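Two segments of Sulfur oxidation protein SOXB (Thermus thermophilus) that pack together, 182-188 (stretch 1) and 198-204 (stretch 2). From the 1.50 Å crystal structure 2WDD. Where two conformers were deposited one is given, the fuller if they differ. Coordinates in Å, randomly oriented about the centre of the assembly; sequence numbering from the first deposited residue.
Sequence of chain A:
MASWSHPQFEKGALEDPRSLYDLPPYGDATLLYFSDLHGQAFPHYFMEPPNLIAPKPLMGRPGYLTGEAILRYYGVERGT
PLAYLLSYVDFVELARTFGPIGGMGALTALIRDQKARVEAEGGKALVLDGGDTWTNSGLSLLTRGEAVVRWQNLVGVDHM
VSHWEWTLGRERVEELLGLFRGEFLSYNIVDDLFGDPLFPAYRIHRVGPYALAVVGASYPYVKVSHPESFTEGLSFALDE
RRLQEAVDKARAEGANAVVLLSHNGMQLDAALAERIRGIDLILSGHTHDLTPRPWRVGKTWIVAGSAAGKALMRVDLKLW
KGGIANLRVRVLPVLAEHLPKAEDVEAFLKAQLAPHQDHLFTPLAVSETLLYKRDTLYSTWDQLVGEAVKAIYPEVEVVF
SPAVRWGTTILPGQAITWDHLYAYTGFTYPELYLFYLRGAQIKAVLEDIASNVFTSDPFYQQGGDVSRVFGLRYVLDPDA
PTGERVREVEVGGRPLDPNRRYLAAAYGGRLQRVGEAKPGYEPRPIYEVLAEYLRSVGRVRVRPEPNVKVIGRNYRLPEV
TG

Stretch 1 (182-188) GEFLSYN
Stretch 2 (198-204) LFPAYRI

The strongest link between the two stretches is a salt bridge closed by two hydrogen bonds. Arg-203 NH2 donates to Glu-183 OE1 at 2.7 Å and Arg-203 NE donates to Glu-183 OE2 at 2.8 Å, both nearly linear, so the carboxylate meets the guanidinium at its edge, close to its plane. Both CA-to-CB bonds point toward the opposing stretch. Glu-183 reaches out fully extended (chi1 t, chi2 t, chi3 -165°), whereas Arg-203, in the conformer given, leaves its backbone with chi1 t and then bends through p at chi2 and chi3, with chi4 at -142°, which turns the NE/NH2 edge of the guanidinium to the carboxylate.

The backbone supplies one direct hydrogen bond: Ser-186 N donates to Pro-200 O at 2.9 Å, with an angle of 167°. Leu-185 CA makes a CA-H...O contact with that same Pro-200 O at 3.3 Å, so one acceptor serves two successive residues. Next to it, water 1 joins the two stretches: it lies 2.6 Å from Ser-186 O and accepts from Phe-199 N at 2.8 Å. The end-to-end directions of the touching parts (183 to 187 against 199 to 203) lie 107° apart. Leu-185 CA is 5.3 Å from Pro-200 CA, and Tyr-187 CA comes within 3.9 Å of Ala-201 CA.

Stretch 1 is extended from Glu-183 (phi/psi -111/115) through Phe-184 (-75/132), Leu-185 (-122/146) and Ser-186 (-174/117), then turns at Tyr-187 (-78/-23). Stretch 2 is extended at Phe-199 (-135/167) and Pro-200 (-68/144), bends at Ala-201 (-78/-35), and enters a strand at Tyr-202 (-155/168) and Arg-203 (-137/134). Ser-186 points its CB away and, with chi1 at -81°, its OG donates to Leu-185 O at 2.5 Å.

Apolar packing adds to these polar contacts. Phe-184 (chi1 t, chi2 90°) directs its edge at the face of Phe-199 (chi1 m, chi2 -69°), with centroids 4.7 Å apart, planes at 62°, and Phe-184 CE2 3.6 Å from Phe-199 CD2. Leu-185, chi1 m and chi2 t, sets CD2 4.1 Å from Pro-200 CB and 3.9 Å from Tyr-202 C. The Pro-200 ring, C-gamma exo, also places CG 3.5 Å from Glu-183 OE1, beside the salt bridge. Where the CA atoms come closest, Tyr-187 CB meets Ala-201 CB at 3.7 Å; the tyrosine, chi1 p and chi2 91°, leads its ring away. Together the stretches bury 460 Å².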

# COMPACT_ATOMS: atom_id res chain seq x y z
N GLY A 182 -16.36 -6.13 -13.28
CA GLY A 182 -15.36 -7.17 -13.35
C GLY A 182 -15.81 -8.32 -12.49
O GLY A 182 -16.92 -8.29 -11.92
N GLU A 183 -14.98 -9.35 -12.38
CA GLU A 183 -15.27 -10.50 -11.56
C GLU A 183 -14.36 -10.56 -10.34
O GLU A 183 -13.15 -10.73 -10.47
CB GLU A 183 -15.17 -11.81 -12.35
CG GLU A 183 -15.46 -13.01 -11.46
CD GLU A 183 -15.45 -14.33 -12.18
OE1 GLU A 183 -15.94 -15.30 -11.59
OE2 GLU A 183 -14.94 -14.39 -13.32
N PHE A 184 -14.95 -10.42 -9.16
CA PHE A 184 -14.20 -10.46 -7.90
C PHE A 184 -13.80 -11.90 -7.59
O PHE A 184 -14.63 -12.81 -7.67
CB PHE A 184 -15.07 -9.91 -6.76
CG PHE A 184 -14.34 -9.77 -5.45
CD1 PHE A 184 -13.68 -8.59 -5.13
CD2 PHE A 184 -14.29 -10.82 -4.55
CE1 PHE A 184 -12.98 -8.46 -3.95
CE2 PHE A 184 -13.59 -10.70 -3.36
CZ PHE A 184 -12.93 -9.52 -3.06
N LEU A 185 -12.53 -12.11 -7.26
CA LEU A 185 -12.02 -13.45 -6.94
C LEU A 185 -11.43 -13.49 -5.54
O LEU A 185 -10.80 -12.53 -5.10
CB LEU A 185 -10.92 -13.85 -7.93
CG LEU A 185 -11.26 -13.88 -9.41
CD1 LEU A 185 -10.01 -14.16 -10.24
CD2 LEU A 185 -12.34 -14.94 -9.68
N SER A 186 -11.57 -14.63 -4.87
CA SER A 186 -10.93 -14.87 -3.58
C SER A 186 -11.17 -16.30 -3.14
O SER A 186 -12.32 -16.71 -2.95
CB SER A 186 -11.43 -13.90 -2.50
OG SER A 186 -10.76 -12.64 -2.59
N TYR A 187 -10.11 -17.08 -3.01
CA TYR A 187 -10.24 -18.47 -2.58
C TYR A 187 -10.45 -18.51 -1.06
O TYR A 187 -10.99 -19.49 -0.52
CB TYR A 187 -8.98 -19.27 -2.93
CG TYR A 187 -7.88 -19.15 -1.89
CD1 TYR A 187 -7.79 -20.06 -0.83
CD2 TYR A 187 -7.00 -18.08 -1.90
CE1 TYR A 187 -6.83 -19.93 0.16
CE2 TYR A 187 -6.05 -17.92 -0.90
CZ TYR A 187 -5.96 -18.85 0.12
OH TYR A 187 -5.01 -18.69 1.11
N ASN A 188 -10.01 -17.46 -0.37
CA ASN A 188 -9.96 -17.47 1.08
C ASN A 188 -11.06 -16.83 1.93
O ASN A 188 -11.06 -17.00 3.14
CB ASN A 188 -8.58 -17.01 1.58
CG ASN A 188 -8.24 -15.59 1.17
OD1 ASN A 188 -8.50 -15.16 0.03
ND2 ASN A 188 -7.66 -14.83 2.10
N LEU A 198 -17.34 -17.52 -0.25
CA LEU A 198 -18.31 -16.55 -0.71
C LEU A 198 -18.13 -16.07 -2.15
O LEU A 198 -19.06 -15.56 -2.75
CB LEU A 198 -18.37 -15.36 0.26
CG LEU A 198 -18.75 -15.89 1.65
CD1 LEU A 198 -18.70 -14.83 2.70
CD2 LEU A 198 -20.12 -16.58 1.64
N PHE A 199 -16.94 -16.28 -2.72
CA PHE A 199 -16.67 -15.83 -4.07
C PHE A 199 -15.95 -16.91 -4.85
O PHE A 199 -15.39 -17.83 -4.26
CB PHE A 199 -15.76 -14.59 -4.03
CG PHE A 199 -16.31 -13.47 -3.19
CD1 PHE A 199 -17.42 -12.77 -3.61
CD2 PHE A 199 -15.76 -13.19 -1.95
CE1 PHE A 199 -17.96 -11.75 -2.83
CE2 PHE A 199 -16.29 -12.17 -1.16
CZ PHE A 199 -17.38 -11.45 -1.60
N PRO A 200 -15.88 -16.75 -6.18
CA PRO A 200 -15.12 -17.75 -6.94
C PRO A 200 -13.63 -17.64 -6.61
O PRO A 200 -13.11 -16.54 -6.42
CB PRO A 200 -15.37 -17.35 -8.40
CG PRO A 200 -16.63 -16.53 -8.37
CD PRO A 200 -16.60 -15.81 -7.06
N ALA A 201 -12.95 -18.78 -6.57
CA ALA A 201 -11.51 -18.79 -6.28
C ALA A 201 -10.71 -18.38 -7.50
O ALA A 201 -9.65 -17.77 -7.37
CB ALA A 201 -11.08 -20.18 -5.83
N TYR A 202 -11.19 -18.76 -8.68
CA TYR A 202 -10.45 -18.47 -9.91
C TYR A 202 -11.33 -18.39 -11.14
O TYR A 202 -12.51 -18.77 -11.11
CB TYR A 202 -9.37 -19.55 -10.13
CG TYR A 202 -9.93 -20.94 -10.41
CD1 TYR A 202 -10.36 -21.29 -11.68
CD2 TYR A 202 -10.02 -21.89 -9.40
CE1 TYR A 202 -10.89 -22.55 -11.94
CE2 TYR A 202 -10.56 -23.14 -9.64
CZ TYR A 202 -10.99 -23.47 -10.91
OH TYR A 202 -11.51 -24.72 -11.14
N ARG A 203 -10.76 -17.89 -12.23
CA ARG A 203 -11.44 -17.84 -13.52
C ARG A 203 -10.44 -18.26 -14.58
O ARG A 203 -9.31 -17.78 -14.58
CB ARG A 203 -11.97 -16.44 -13.83
CG ARG A 203 -12.65 -16.34 -15.20
CD ARG A 203 -13.88 -17.25 -15.30
NE ARG A 203 -14.69 -17.12 -14.09
CZ ARG A 203 -15.34 -18.11 -13.50
NH1 ARG A 203 -15.33 -19.33 -14.03
NH2 ARG A 203 -16.02 -17.88 -12.39
N ILE A 204 -10.85 -19.14 -15.49
CA ILE A 204 -9.98 -19.56 -16.58
C ILE A 204 -10.31 -18.75 -17.82
O ILE A 204 -11.48 -18.58 -18.17
CB ILE A 204 -10.07 -21.08 -16.85
CG1 ILE A 204 -9.53 -21.86 -15.65
CG2 ILE A 204 -9.29 -21.44 -18.12
CD1 ILE A 204 -9.86 -23.34 -15.70
O HOH W 1 -14.40 -16.33 -1.43